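PDB 5OL0: putative silent information regulator 2,Putative silent information regulator 2 from Leishmania infantum, which probably removes acetyl groups from lysine side chains of proteins in an NAD-dependent reaction, as a zinc-containing class I sirtuin thought to regulate gene expression. Local coordinates for residues 203-209 with 228-234; 250-254 with 278-282; 85-89 with 173-177; 93-98 with 166-171; 105-110 with 286-291. One frame throughout, in Å; residues are numbered along the deposited sequence.

Contact 1. Residues 203-209 with 228-234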
# COMPACT_ATOMS: atom_id res chain seq x y z
N ALA A 203 14.15 -3.13 -0.38
CA ALA A 203 13.67 -2.03 0.41
C ALA A 203 13.84 -2.27 1.91
O ALA A 203 14.31 -1.41 2.60
CB ALA A 203 12.25 -1.70 0.04
N LEU A 204 13.52 -3.45 2.39
CA LEU A 204 13.66 -3.75 3.83
C LEU A 204 15.09 -3.75 4.38
O LEU A 204 15.35 -3.29 5.50
CB LEU A 204 13.07 -5.14 4.12
CG LEU A 204 13.02 -5.61 5.60
CD1 LEU A 204 12.00 -4.80 6.36
CD2 LEU A 204 12.73 -7.13 5.70
N HIS A 205 15.99 -4.35 3.60
CA HIS A 205 17.37 -4.52 4.02
C HIS A 205 18.19 -3.30 3.70
O HIS A 205 19.10 -3.03 4.43
CB HIS A 205 18.03 -5.74 3.32
CG HIS A 205 17.37 -7.03 3.66
ND1 HIS A 205 17.22 -8.04 2.74
CD2 HIS A 205 16.72 -7.42 4.78
CE1 HIS A 205 16.56 -9.04 3.31
NE2 HIS A 205 16.23 -8.67 4.54
N HIS A 206 17.87 -2.59 2.61
CA HIS A 206 18.71 -1.48 2.10
C HIS A 206 18.12 -0.12 2.23
O HIS A 206 18.85 0.78 2.48
CB HIS A 206 19.11 -1.69 0.63
CG HIS A 206 19.77 -3.02 0.40
ND1 HIS A 206 19.53 -3.77 -0.73
CD2 HIS A 206 20.54 -3.78 1.20
CE1 HIS A 206 20.20 -4.90 -0.65
NE2 HIS A 206 20.82 -4.94 0.51
N ASP A 207 16.82 0.06 1.99
CA ASP A 207 16.28 1.42 2.13
C ASP A 207 15.95 1.74 3.57
O ASP A 207 16.33 2.79 4.10
CB ASP A 207 15.04 1.59 1.28
CG ASP A 207 15.33 1.58 -0.19
OD1 ASP A 207 16.20 2.36 -0.60
OD2 ASP A 207 14.67 0.85 -0.96
N ALA A 208 15.15 0.89 4.21
CA ALA A 208 14.61 1.31 5.55
C ALA A 208 15.71 1.60 6.56
O ALA A 208 15.60 2.53 7.38
CB ALA A 208 13.63 0.26 6.06
N PRO A 209 16.83 0.85 6.49
CA PRO A 209 17.88 1.20 7.45
C PRO A 209 18.53 2.59 7.28
O PRO A 209 19.09 3.11 8.23
CB PRO A 209 18.88 0.05 7.27
CG PRO A 209 17.99 -1.11 6.99
CD PRO A 209 17.01 -0.51 5.97
N LEU A 228 7.25 -5.06 8.87
CA LEU A 228 8.58 -4.86 9.46
C LEU A 228 9.24 -3.58 9.03
O LEU A 228 10.14 -3.10 9.71
CB LEU A 228 9.53 -5.96 9.13
CG LEU A 228 9.32 -7.28 9.84
CD1 LEU A 228 10.21 -8.31 9.16
CD2 LEU A 228 9.74 -7.10 11.30
N LEU A 229 8.79 -3.04 7.91
CA LEU A 229 9.49 -1.89 7.34
C LEU A 229 9.78 -0.77 8.33
O LEU A 229 10.91 -0.36 8.48
CB LEU A 229 8.74 -1.37 6.09
CG LEU A 229 9.00 -2.20 4.86
CD1 LEU A 229 7.93 -1.92 3.82
CD2 LEU A 229 10.39 -1.92 4.25
N PRO A 230 8.77 -0.28 9.03
CA PRO A 230 9.05 0.83 9.94
C PRO A 230 9.74 0.44 11.22
O PRO A 230 10.17 1.34 11.99
CB PRO A 230 7.64 1.35 10.27
CG PRO A 230 6.74 0.17 10.12
CD PRO A 230 7.34 -0.64 9.02
N CYS A 231 9.81 -0.87 11.50
CA CYS A 231 10.55 -1.40 12.64
C CYS A 231 12.06 -1.38 12.47
O CYS A 231 12.76 -1.46 13.47
CB CYS A 231 10.06 -2.83 12.99
SG CYS A 231 8.27 -2.77 13.39
N VAL A 232 12.57 -1.35 11.24
CA VAL A 232 14.02 -1.48 10.95
C VAL A 232 14.65 -0.11 10.59
O VAL A 232 15.84 -0.03 10.40
CB VAL A 232 14.34 -2.52 9.85
CG1 VAL A 232 13.93 -3.96 10.25
CG2 VAL A 232 13.67 -2.20 8.54
N VAL A 233 13.88 0.97 10.56
CA VAL A 233 14.47 2.29 10.37
C VAL A 233 15.22 2.66 11.64
O VAL A 233 14.91 2.14 12.70
CB VAL A 233 13.42 3.37 10.03
CG1 VAL A 233 12.60 2.91 8.84
CG2 VAL A 233 12.52 3.68 11.20
N PRO A 234 16.18 3.59 11.55
CA PRO A 234 16.93 3.98 12.76
C PRO A 234 15.99 4.43 13.92
O PRO A 234 14.97 5.09 13.70
CB PRO A 234 17.82 5.10 12.27
CG PRO A 234 17.99 4.86 10.79
CD PRO A 234 16.69 4.26 10.33
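In the Rossmann-fold domain of this sirtuin, L204 of helix 198-207 and A208 of the 3-10 segment 208-209 pack against L228, L229, V232 and V233 of the loop linking strands 213-217 and 239-242. L204 crosses V232 at about a right angle, its CD1 meeting V232 CG2 at 3.8 Å and also touching L228 CB. Its CG stands anti to the backbone N (chi1 -176°), which swings the branched end round to the loop. L229 brings CD2 to 3.9 Å from L204 CD1. One turn on, A208 CB presses on V232 CG2 at 3.5 Å, a tight carbon pair. A203 O accepts from both D207 N and A208 N, a wider pi-type turn that leads into the 3-10 segment. Both halves lie against the parallel sheet, with A208 touching L37 of strand 36-40 and L229 reaching L39 and C124, while D207 makes a salt bridge to R122. No hydrogen bond crosses this interface; the nearest to one is a CA-H...O contact, V233 CA to A208 O at 3.2 Å. P234 CG sits 3.3 Å from P209 O at the outer end.

Contact 2. Residues 250-254 with 278-282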
# COMPACT_ATOMS: atom_id res chain seq x y z
N LEU A 250 2.36 -1.56 20.95
CA LEU A 250 3.49 -1.05 21.64
C LEU A 250 4.73 -0.87 20.76
O LEU A 250 5.71 -0.38 21.24
CB LEU A 250 3.83 -2.00 22.85
CG LEU A 250 2.68 -2.11 23.90
CD1 LEU A 250 2.92 -3.14 25.03
CD2 LEU A 250 2.42 -0.70 24.48
N LEU A 251 4.71 -1.23 19.48
CA LEU A 251 5.84 -0.83 18.59
C LEU A 251 5.95 0.65 18.29
O LEU A 251 7.02 1.08 17.82
CB LEU A 251 5.85 -1.62 17.29
CG LEU A 251 6.33 -3.02 17.73
CD1 LEU A 251 5.29 -4.03 17.34
CD2 LEU A 251 7.75 -3.34 17.27
N PHE A 252 4.88 1.41 18.54
CA PHE A 252 4.85 2.86 18.34
C PHE A 252 4.57 3.51 19.70
O PHE A 252 3.93 2.89 20.52
CB PHE A 252 3.79 3.22 17.32
CG PHE A 252 4.16 2.85 15.93
CD1 PHE A 252 3.91 1.60 15.44
CD2 PHE A 252 4.82 3.75 15.11
CE1 PHE A 252 4.28 1.25 14.14
CE2 PHE A 252 5.16 3.39 13.80
CZ PHE A 252 4.88 2.16 13.32
N ARG A 253 5.13 4.68 19.95
CA ARG A 253 4.94 5.44 21.19
C ARG A 253 4.45 6.77 20.74
O ARG A 253 5.25 7.67 20.46
CB ARG A 253 6.25 5.68 21.96
CG ARG A 253 7.15 4.48 22.12
CD ARG A 253 6.66 3.54 23.20
NE ARG A 253 7.38 2.26 23.19
CZ ARG A 253 6.97 1.15 23.81
NH1 ARG A 253 5.83 1.14 24.52
NH2 ARG A 253 7.69 0.04 23.72
N PHE A 254 3.14 6.93 20.63
CA PHE A 254 2.66 8.20 20.09
C PHE A 254 2.62 9.34 21.15
O PHE A 254 3.08 10.45 20.83
CB PHE A 254 1.33 8.00 19.44
CG PHE A 254 1.35 7.06 18.22
CD1 PHE A 254 2.09 7.38 17.10
CD2 PHE A 254 0.52 5.94 18.17
CE1 PHE A 254 2.06 6.54 15.97
CE2 PHE A 254 0.47 5.12 17.05
CZ PHE A 254 1.26 5.42 15.93
N ARG A 278 9.78 9.94 18.81
CA ARG A 278 9.90 10.15 17.38
C ARG A 278 8.65 9.78 16.54
O ARG A 278 8.67 10.01 15.35
CB ARG A 278 11.20 9.51 16.82
CG ARG A 278 11.50 8.06 17.20
CD ARG A 278 10.60 7.11 16.47
NE ARG A 278 10.95 5.71 16.62
CZ ARG A 278 11.73 5.00 15.80
NH1 ARG A 278 12.34 5.52 14.73
NH2 ARG A 278 11.90 3.74 16.07
N ASP A 279 7.60 9.23 17.16
CA ASP A 279 6.36 8.81 16.50
C ASP A 279 5.30 9.83 16.71
O ASP A 279 5.28 10.53 17.72
CB ASP A 279 5.83 7.50 17.12
CG ASP A 279 6.76 6.36 16.93
OD1 ASP A 279 7.54 6.38 15.97
OD2 ASP A 279 6.72 5.42 17.74
N VAL A 280 4.51 10.04 15.66
CA VAL A 280 3.31 10.84 15.72
C VAL A 280 2.20 10.18 14.92
O VAL A 280 2.47 9.56 13.89
CB VAL A 280 3.65 12.26 15.25
CG1 VAL A 280 4.13 12.27 13.82
CG2 VAL A 280 2.46 13.15 15.43
N LEU A 281 0.98 10.25 15.45
CA LEU A 281 -0.24 9.76 14.80
C LEU A 281 -1.16 10.89 14.42
O LEU A 281 -1.54 11.68 15.28
CB LEU A 281 -1.01 8.88 15.71
CG LEU A 281 -2.30 8.27 15.21
CD1 LEU A 281 -2.10 7.31 14.06
CD2 LEU A 281 -2.90 7.56 16.40
N PHE A 282 -1.46 11.02 13.13
CA PHE A 282 -2.35 12.04 12.63
C PHE A 282 -3.60 11.29 12.24
O PHE A 282 -3.60 10.53 11.25
CB PHE A 282 -1.74 12.76 11.43
CG PHE A 282 -0.55 13.62 11.79
CD1 PHE A 282 -0.70 14.71 12.61
CD2 PHE A 282 0.71 13.34 11.26
CE1 PHE A 282 0.38 15.52 12.94
CE2 PHE A 282 1.80 14.17 11.54
CZ PHE A 282 1.65 15.23 12.41
O HOH W 1 7.80 7.93 19.95
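The carboxylate of D279 and the rings of F252 and F254 meet at the edge of the Rossmann-type sheet, where the loop after strand 239-242 folds against the outermost strand, 279-282. D279 crosses F252 at about a right angle, its carboxylate plane turned 50° from the ring, with OD2 3.6 Å from F252 CD2. The same OD2 accepts the R253 backbone N-H through its anti lone pair, at 2.8 Å and nearly straight (166°). The other oxygen, OD1, has a salt bridge to R239, so both ends of this buried carboxylate are engaged; R239 also makes a cation-pi contact with F252. F254 lies obliquely across L281. The leucine's CB sits over the centre of one ring face, 3.8 Å from the centroid, a CH-pi contact, while F252 CB lies over the opposite face toward the rim. L281 also neighbours N243, probably part of the NAD site as in close relatives, which places the contact beside the likely cofactor pocket. A water also bridges the two backbones: it donates to R253 O at 2.6 Å and accepts from R278 N at 3.0 Å.

Contact 3. Residues 85-89 with 173-177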
# COMPACT_ATOMS: atom_id res chain seq x y z
N PRO A 85 -11.08 -21.94 -6.69
CA PRO A 85 -10.70 -20.70 -7.38
C PRO A 85 -11.90 -19.77 -7.70
O PRO A 85 -11.78 -18.55 -7.65
CB PRO A 85 -9.93 -21.18 -8.61
CG PRO A 85 -10.29 -22.63 -8.80
CD PRO A 85 -10.75 -23.15 -7.47
N GLU A 86 -13.08 -20.35 -7.88
CA GLU A 86 -14.28 -19.58 -8.08
C GLU A 86 -14.42 -18.50 -7.02
O GLU A 86 -14.93 -17.44 -7.32
CB GLU A 86 -15.54 -20.48 -8.22
CG GLU A 86 -15.90 -21.36 -7.02
CD GLU A 86 -15.19 -22.72 -6.96
OE1 GLU A 86 -14.15 -22.95 -7.67
OE2 GLU A 86 -15.68 -23.58 -6.18
N ILE A 87 -13.90 -18.72 -5.81
CA ILE A 87 -14.08 -17.73 -4.74
C ILE A 87 -13.23 -16.47 -5.00
O ILE A 87 -13.73 -15.35 -4.96
CB ILE A 87 -13.74 -18.29 -3.34
CG1 ILE A 87 -14.76 -19.36 -2.94
CG2 ILE A 87 -13.72 -17.16 -2.29
CD1 ILE A 87 -14.34 -20.29 -1.82
N PHE A 88 -11.94 -16.63 -5.26
CA PHE A 88 -11.16 -15.42 -5.52
C PHE A 88 -11.63 -14.81 -6.86
O PHE A 88 -11.74 -13.62 -6.96
CB PHE A 88 -9.68 -15.66 -5.50
CG PHE A 88 -8.91 -14.57 -6.18
CD1 PHE A 88 -8.61 -13.41 -5.50
CD2 PHE A 88 -8.53 -14.71 -7.51
CE1 PHE A 88 -7.91 -12.41 -6.14
CE2 PHE A 88 -7.84 -13.71 -8.17
CZ PHE A 88 -7.54 -12.55 -7.48
N TYR A 89 -11.91 -15.62 -7.87
CA TYR A 89 -12.30 -15.05 -9.15
C TYR A 89 -13.58 -14.26 -9.04
O TYR A 89 -13.75 -13.27 -9.76
CB TYR A 89 -12.44 -16.13 -10.22
CG TYR A 89 -11.17 -16.28 -10.98
CD1 TYR A 89 -10.02 -16.80 -10.37
CD2 TYR A 89 -11.07 -15.84 -12.28
CE1 TYR A 89 -8.83 -16.91 -11.06
CE2 TYR A 89 -9.89 -15.96 -12.98
CZ TYR A 89 -8.77 -16.49 -12.38
OH TYR A 89 -7.61 -16.56 -13.10
N GLY A 173 -16.79 -14.94 -16.05
CA GLY A 173 -17.03 -16.17 -15.27
C GLY A 173 -16.12 -17.36 -15.47
O GLY A 173 -16.43 -18.43 -15.00
N THR A 174 -14.99 -17.21 -16.15
CA THR A 174 -14.04 -18.31 -16.38
C THR A 174 -12.73 -18.18 -15.56
O THR A 174 -12.03 -17.16 -15.66
CB THR A 174 -13.70 -18.36 -17.82
OG1 THR A 174 -14.89 -18.66 -18.53
CG2 THR A 174 -12.63 -19.43 -18.13
N VAL A 175 -12.40 -19.21 -14.77
CA VAL A 175 -11.09 -19.34 -14.12
C VAL A 175 -9.99 -19.66 -15.13
O VAL A 175 -10.00 -20.74 -15.69
CB VAL A 175 -11.09 -20.47 -13.03
CG1 VAL A 175 -9.71 -20.72 -12.48
CG2 VAL A 175 -12.01 -20.12 -11.88
N SER A 176 -9.01 -18.78 -15.29
CA SER A 176 -7.91 -18.99 -16.24
C SER A 176 -6.97 -20.13 -15.88
O SER A 176 -6.72 -20.41 -14.69
CB SER A 176 -7.08 -17.72 -16.35
OG SER A 176 -7.87 -16.63 -16.82
N ARG A 177 -6.44 -20.76 -16.91
CA ARG A 177 -5.61 -21.96 -16.75
C ARG A 177 -4.37 -21.87 -17.61
O ARG A 177 -4.43 -21.43 -18.75
CB ARG A 177 -6.40 -23.21 -17.18
CG ARG A 177 -7.56 -23.54 -16.27
CD ARG A 177 -7.01 -24.35 -15.09
NE ARG A 177 -8.00 -24.74 -14.10
CZ ARG A 177 -7.74 -25.49 -13.01
NH1 ARG A 177 -6.50 -25.95 -12.77
NH2 ARG A 177 -8.71 -25.76 -12.14
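The ring of Y89 carries the backbone of V175 on one face: V175 CA stands 4.0 Å from the centroid, 20° off the ring normal, as a CH-pi contact displaced toward the rim. T174 O and S176 N approach the same ring obliquely, the carbonyl oxygen coming to 3.6 Å from Y89 CE2. The two methyls of V175 reach across to P85 and the ring of Y89. With CG1 anti to the backbone N (chi1 173°), V175 can set this methyl 3.9 Å from P85 CB while CG2 packs 4.0 Å from Y89 CG, straddling the proline and the phenol. This joins helix 85-95 to the zinc-binding module of the sirtuin fold, in the loop that runs from helix 163-171 toward C178 and C181, two of the four cysteines holding the zinc ion. The loop leaves its helix by a Schellman motif: G173, at positive phi, is the C-prime residue, with G173 N bonded to A170 O and T174 N to E169 O. At the far end of the ring, Y89 OH takes a weak hydrogen bond from S176 N, 3.4 Å long and bent to 143°. V185 O is the strongest partner of this hydroxyl, with N166 OD1 also within bonding distance. S176 OG lies close to both E169 OE1 and N166 OD1 of helix 163-171.

Contact 4. Residues 93-98 with 166-171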
# COMPACT_ATOMS: atom_id res chain seq x y z
N ARG A 93 -13.73 -10.15 -9.93
CA ARG A 93 -14.71 -9.56 -10.80
C ARG A 93 -15.38 -8.30 -10.22
O ARG A 93 -15.81 -7.42 -10.98
CB ARG A 93 -15.86 -10.56 -11.03
CG ARG A 93 -15.76 -11.41 -12.24
CD ARG A 93 -17.09 -12.11 -12.54
NE ARG A 93 -17.36 -13.21 -11.61
CZ ARG A 93 -16.71 -14.39 -11.58
NH1 ARG A 93 -15.69 -14.66 -12.41
NH2 ARG A 93 -17.04 -15.31 -10.68
N GLU A 94 -15.54 -8.25 -8.90
CA GLU A 94 -16.18 -7.14 -8.21
C GLU A 94 -15.29 -5.98 -7.77
O GLU A 94 -15.76 -4.87 -7.66
CB GLU A 94 -17.00 -7.69 -7.03
CG GLU A 94 -18.07 -8.65 -7.53
CD GLU A 94 -19.11 -8.95 -6.49
OE1 GLU A 94 -18.74 -9.51 -5.42
OE2 GLU A 94 -20.29 -8.63 -6.74
N LEU A 95 -14.00 -6.22 -7.56
CA LEU A 95 -13.12 -5.18 -7.05
C LEU A 95 -12.70 -4.17 -8.07
O LEU A 95 -12.34 -3.08 -7.69
CB LEU A 95 -11.90 -5.79 -6.43
CG LEU A 95 -12.13 -6.44 -5.06
CD1 LEU A 95 -11.01 -7.43 -4.83
CD2 LEU A 95 -12.16 -5.42 -3.94
N ASN A 96 -12.69 -4.55 -9.36
CA ASN A 96 -12.39 -3.62 -10.47
C ASN A 96 -10.99 -3.04 -10.40
O ASN A 96 -10.79 -1.88 -10.67
CB ASN A 96 -13.47 -2.50 -10.52
CG ASN A 96 -14.58 -2.84 -11.46
OD1 ASN A 96 -14.33 -3.39 -12.53
ND2 ASN A 96 -15.82 -2.53 -11.06
N LEU A 97 -10.02 -3.85 -9.98
CA LEU A 97 -8.66 -3.37 -9.74
C LEU A 97 -7.79 -3.36 -10.98
O LEU A 97 -6.61 -3.07 -10.88
CB LEU A 97 -7.99 -4.23 -8.65
CG LEU A 97 -8.69 -4.00 -7.30
CD1 LEU A 97 -8.15 -4.94 -6.23
CD2 LEU A 97 -8.56 -2.59 -6.84
N TRP A 98 -8.37 -3.71 -12.13
CA TRP A 98 -7.65 -3.74 -13.42
C TRP A 98 -7.19 -2.33 -13.66
O TRP A 98 -7.98 -1.41 -13.44
CB TRP A 98 -8.60 -4.16 -14.58
CG TRP A 98 -9.40 -5.34 -14.23
CD1 TRP A 98 -10.71 -5.35 -13.86
CD2 TRP A 98 -8.93 -6.70 -14.07
NE1 TRP A 98 -11.11 -6.60 -13.59
CE2 TRP A 98 -10.04 -7.46 -13.64
CE3 TRP A 98 -7.70 -7.35 -14.29
CZ2 TRP A 98 -9.98 -8.85 -13.43
CZ3 TRP A 98 -7.62 -8.73 -14.08
CH2 TRP A 98 -8.76 -9.47 -13.64
N ASN A 166 -6.67 -12.92 -19.10
CA ASN A 166 -7.10 -13.19 -17.73
C ASN A 166 -8.28 -12.30 -17.33
O ASN A 166 -9.18 -12.75 -16.69
CB ASN A 166 -5.93 -13.03 -16.75
CG ASN A 166 -6.30 -13.40 -15.33
OD1 ASN A 166 -6.97 -14.42 -15.04
ND2 ASN A 166 -5.91 -12.55 -14.43
N TYR A 167 -8.26 -11.05 -17.75
CA TYR A 167 -9.32 -10.09 -17.53
C TYR A 167 -10.62 -10.55 -18.22
O TYR A 167 -11.67 -10.59 -17.61
CB TYR A 167 -8.88 -8.70 -18.05
CG TYR A 167 -10.06 -7.74 -18.24
CD1 TYR A 167 -10.58 -7.04 -17.17
CD2 TYR A 167 -10.66 -7.62 -19.47
CE1 TYR A 167 -11.69 -6.22 -17.33
CE2 TYR A 167 -11.77 -6.80 -19.65
CZ TYR A 167 -12.26 -6.09 -18.58
OH TYR A 167 -13.39 -5.30 -18.78
N LEU A 168 -10.52 -10.94 -19.48
CA LEU A 168 -11.69 -11.32 -20.25
C LEU A 168 -12.30 -12.61 -19.68
O LEU A 168 -13.54 -12.71 -19.53
CB LEU A 168 -11.33 -11.51 -21.72
CG LEU A 168 -11.08 -10.19 -22.46
CD1 LEU A 168 -10.67 -10.45 -23.87
CD2 LEU A 168 -12.32 -9.33 -22.42
N GLU A 169 -11.45 -13.55 -19.33
CA GLU A 169 -11.92 -14.79 -18.70
C GLU A 169 -12.56 -14.55 -17.34
O GLU A 169 -13.71 -14.96 -17.08
CB GLU A 169 -10.80 -15.82 -18.65
CG GLU A 169 -10.62 -16.50 -19.99
CD GLU A 169 -9.40 -17.40 -20.05
OE1 GLU A 169 -8.65 -17.53 -19.06
OE2 GLU A 169 -9.18 -17.95 -21.12
N ALA A 170 -11.87 -13.81 -16.49
CA ALA A 170 -12.38 -13.54 -15.16
C ALA A 170 -13.69 -12.85 -15.21
O ALA A 170 -14.61 -13.26 -14.48
CB ALA A 170 -11.40 -12.76 -14.28
N MET A 171 -13.80 -11.80 -16.03
CA MET A 171 -15.01 -10.98 -16.03
C MET A 171 -16.20 -11.68 -16.69
O MET A 171 -17.33 -11.24 -16.56
CB MET A 171 -14.75 -9.65 -16.72
CG MET A 171 -13.73 -8.80 -16.02
SD MET A 171 -14.29 -8.20 -14.45
CE MET A 171 -15.43 -6.94 -14.99
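A170 O is held twice: by G173 N, in the Schellman turn, and by R93 NH1 at 2.7 Å, a bond close to straight at 161° and lying in both the carbonyl plane and the guanidinium plane. The arginine chain bends at chi3 (-74°), bringing the edge of the guanidinium to this oxygen near the C-terminal end of helix 163-171. W98 packs against the same helix. Y167 points an edge at one face of the indole, a T-shaped pair with planes at 86° and Y167 CD1 3.5 Å from W98 CD2; F149 makes a second edge-to-face pair with W98. The tyrosine's own CA lies over the six-membered ring. M171 and W98 run past each other in opposite directions, a Met-aromatic contact with SD oblique to the ring and taking a weak hydrogen bond from W98 NE1 at 3.7 Å. N166 ND2 lies buried at the indole edge with no hydrogen-bond partner in the model, while its OD1 is near S176 OG. The contact couples helix 85-95 and the turn after it to the zinc-binding module. R93 places a positive charge by a helix's C-terminal end, where it would probably interact favourably with the helix dipole.

Contact 5. Residues 105-110 with 286-291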
# COMPACT_ATOMS: atom_id res chain seq x y z
N THR A 105 -5.37 9.25 -5.86
CA THR A 105 -5.82 10.19 -4.85
C THR A 105 -4.76 11.28 -4.59
O THR A 105 -3.65 11.24 -5.14
CB THR A 105 -6.17 9.50 -3.51
OG1 THR A 105 -4.97 9.14 -2.80
CG2 THR A 105 -7.12 8.29 -3.68
N ALA A 106 -5.12 12.24 -3.76
CA ALA A 106 -4.20 13.25 -3.28
C ALA A 106 -2.95 12.63 -2.62
O ALA A 106 -1.83 13.05 -2.90
CB ALA A 106 -4.93 14.17 -2.30
N VAL A 107 -3.10 11.57 -1.83
CA VAL A 107 -1.92 10.89 -1.27
C VAL A 107 -0.98 10.42 -2.41
O VAL A 107 0.23 10.60 -2.34
CB VAL A 107 -2.37 9.68 -0.42
CG1 VAL A 107 -1.22 8.73 -0.14
CG2 VAL A 107 -3.00 10.13 0.90
N HIS A 108 -1.55 9.75 -3.40
CA HIS A 108 -0.76 9.20 -4.49
C HIS A 108 0.04 10.27 -5.31
O HIS A 108 1.26 10.11 -5.68
CB HIS A 108 -1.64 8.33 -5.40
CG HIS A 108 -2.32 7.18 -4.71
ND1 HIS A 108 -1.68 5.99 -4.43
CD2 HIS A 108 -3.59 7.03 -4.25
CE1 HIS A 108 -2.52 5.17 -3.83
NE2 HIS A 108 -3.68 5.77 -3.71
N HIS A 109 -0.67 11.34 -5.64
CA HIS A 109 -0.06 12.49 -6.30
C HIS A 109 1.01 13.12 -5.39
O HIS A 109 2.03 13.53 -5.88
CB HIS A 109 -1.12 13.53 -6.66
CG HIS A 109 -2.02 13.09 -7.77
ND1 HIS A 109 -1.53 12.70 -8.99
CD2 HIS A 109 -3.36 12.97 -7.85
CE1 HIS A 109 -2.53 12.37 -9.77
NE2 HIS A 109 -3.66 12.56 -9.12
N PHE A 110 0.74 13.21 -4.10
CA PHE A 110 1.74 13.75 -3.17
C PHE A 110 3.06 12.98 -3.24
O PHE A 110 4.12 13.56 -3.21
CB PHE A 110 1.19 13.79 -1.74
CG PHE A 110 2.16 14.36 -0.74
CD1 PHE A 110 2.48 15.70 -0.75
CD2 PHE A 110 2.72 13.56 0.26
CE1 PHE A 110 3.37 16.25 0.15
CE2 PHE A 110 3.58 14.11 1.21
CZ PHE A 110 3.93 15.46 1.14
N CYS A 286 -6.61 10.97 5.68
CA CYS A 286 -5.22 11.06 5.21
C CYS A 286 -5.15 11.96 3.94
O CYS A 286 -4.14 12.66 3.76
CB CYS A 286 -4.66 9.67 4.99
SG CYS A 286 -5.48 8.71 3.68
N GLN A 287 -6.23 12.04 3.17
CA GLN A 287 -6.23 12.87 2.00
C GLN A 287 -6.13 14.35 2.44
O GLN A 287 -5.34 15.11 1.86
CB GLN A 287 -7.46 12.63 1.10
CG GLN A 287 -7.64 11.19 0.68
CD GLN A 287 -6.54 10.67 -0.20
OE1 GLN A 287 -5.84 11.43 -0.90
NE2 GLN A 287 -6.47 9.36 -0.29
N GLU A 288 -6.91 14.76 3.44
CA GLU A 288 -6.84 16.10 3.98
C GLU A 288 -5.49 16.38 4.64
O GLU A 288 -4.97 17.43 4.49
CB GLU A 288 -7.88 16.36 5.08
CG GLU A 288 -9.30 16.62 4.61
CD GLU A 288 -10.27 16.69 5.79
OE1 GLU A 288 -9.90 17.32 6.82
OE2 GLU A 288 -11.40 16.12 5.69
N ASN A 289 -4.96 15.45 5.39
CA ASN A 289 -3.69 15.66 6.05
C ASN A 289 -2.55 15.84 5.07
O ASN A 289 -1.69 16.69 5.30
CB ASN A 289 -3.37 14.53 7.02
CG ASN A 289 -4.27 14.56 8.25
OD1 ASN A 289 -4.63 15.62 8.71
ND2 ASN A 289 -4.64 13.41 8.76
N VAL A 290 -2.59 15.13 3.95
CA VAL A 290 -1.53 15.27 2.95
C VAL A 290 -1.64 16.63 2.30
O VAL A 290 -0.63 17.24 2.00
CB VAL A 290 -1.58 14.12 1.96
CG1 VAL A 290 -0.89 14.40 0.69
CG2 VAL A 290 -0.98 12.87 2.61
N VAL A 291 -2.86 17.09 2.07
CA VAL A 291 -3.07 18.40 1.43
C VAL A 291 -2.48 19.48 2.35
O VAL A 291 -1.66 20.33 1.90
CB VAL A 291 -4.54 18.63 1.09
CG1 VAL A 291 -4.84 20.11 0.83
CG2 VAL A 291 -4.95 17.76 -0.11
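Q287 bends at chi2 (-65°), and this fold in its chain carries the amide back over the first turn of helix 106-116, where it crosses T105 and V107 at about right angles. There Q287 OE1 accepts from V107 N at 2.9 Å, with the donor tilted 22° from the carbonyl plane. T105 is the N-cap of that helix, and its OG1, 3.2 Å from V107 N, accepts a weak capping bond from the same N-H. OG1 is also hydrogen-bonded to A44 O. Next to this polar end, V290 CG1 packs against the base of the F110 side chain, and V290 CG2 meets V107 CG2 at 3.8 Å. The two helix segments cross at 38°, their axes 9.1 Å apart, in the buried helical layer beside the Rossmann sheet; V107 and C286 both touch I217 of strand 213-217. C286 probably belongs to the NAD site, as in close relatives. With a sound acceptor in Q287 OE1 and a weak one in T105 OG1, a backbone N-H at the helix start is satisfied within a buried interface.

Overall arrangement
Contacts 1, 2 and 5 belong to the Rossmann-fold domain, while contacts 3 and 4 tie helix 85-95 to the zinc-binding module, on the opposite side of the chain's centre from contacts 1 and 2; the centres of contacts 2 and 3 are about 41 Å apart. Contact 5 is the buried one, a helix pair with a polar end, whereas the others are partly buried. Contacts 1 and 2 touch, P234 O taking a probable hydrogen bond from R278 NH1, yet differ in chemistry: contact 1 is apolar, contact 2 turns on a carboxylate. Contacts 3 and 4 share helix 85-95 and meet where Y89 packs on A170. Both rest on aromatic faces, but contact 4 adds a charged grip.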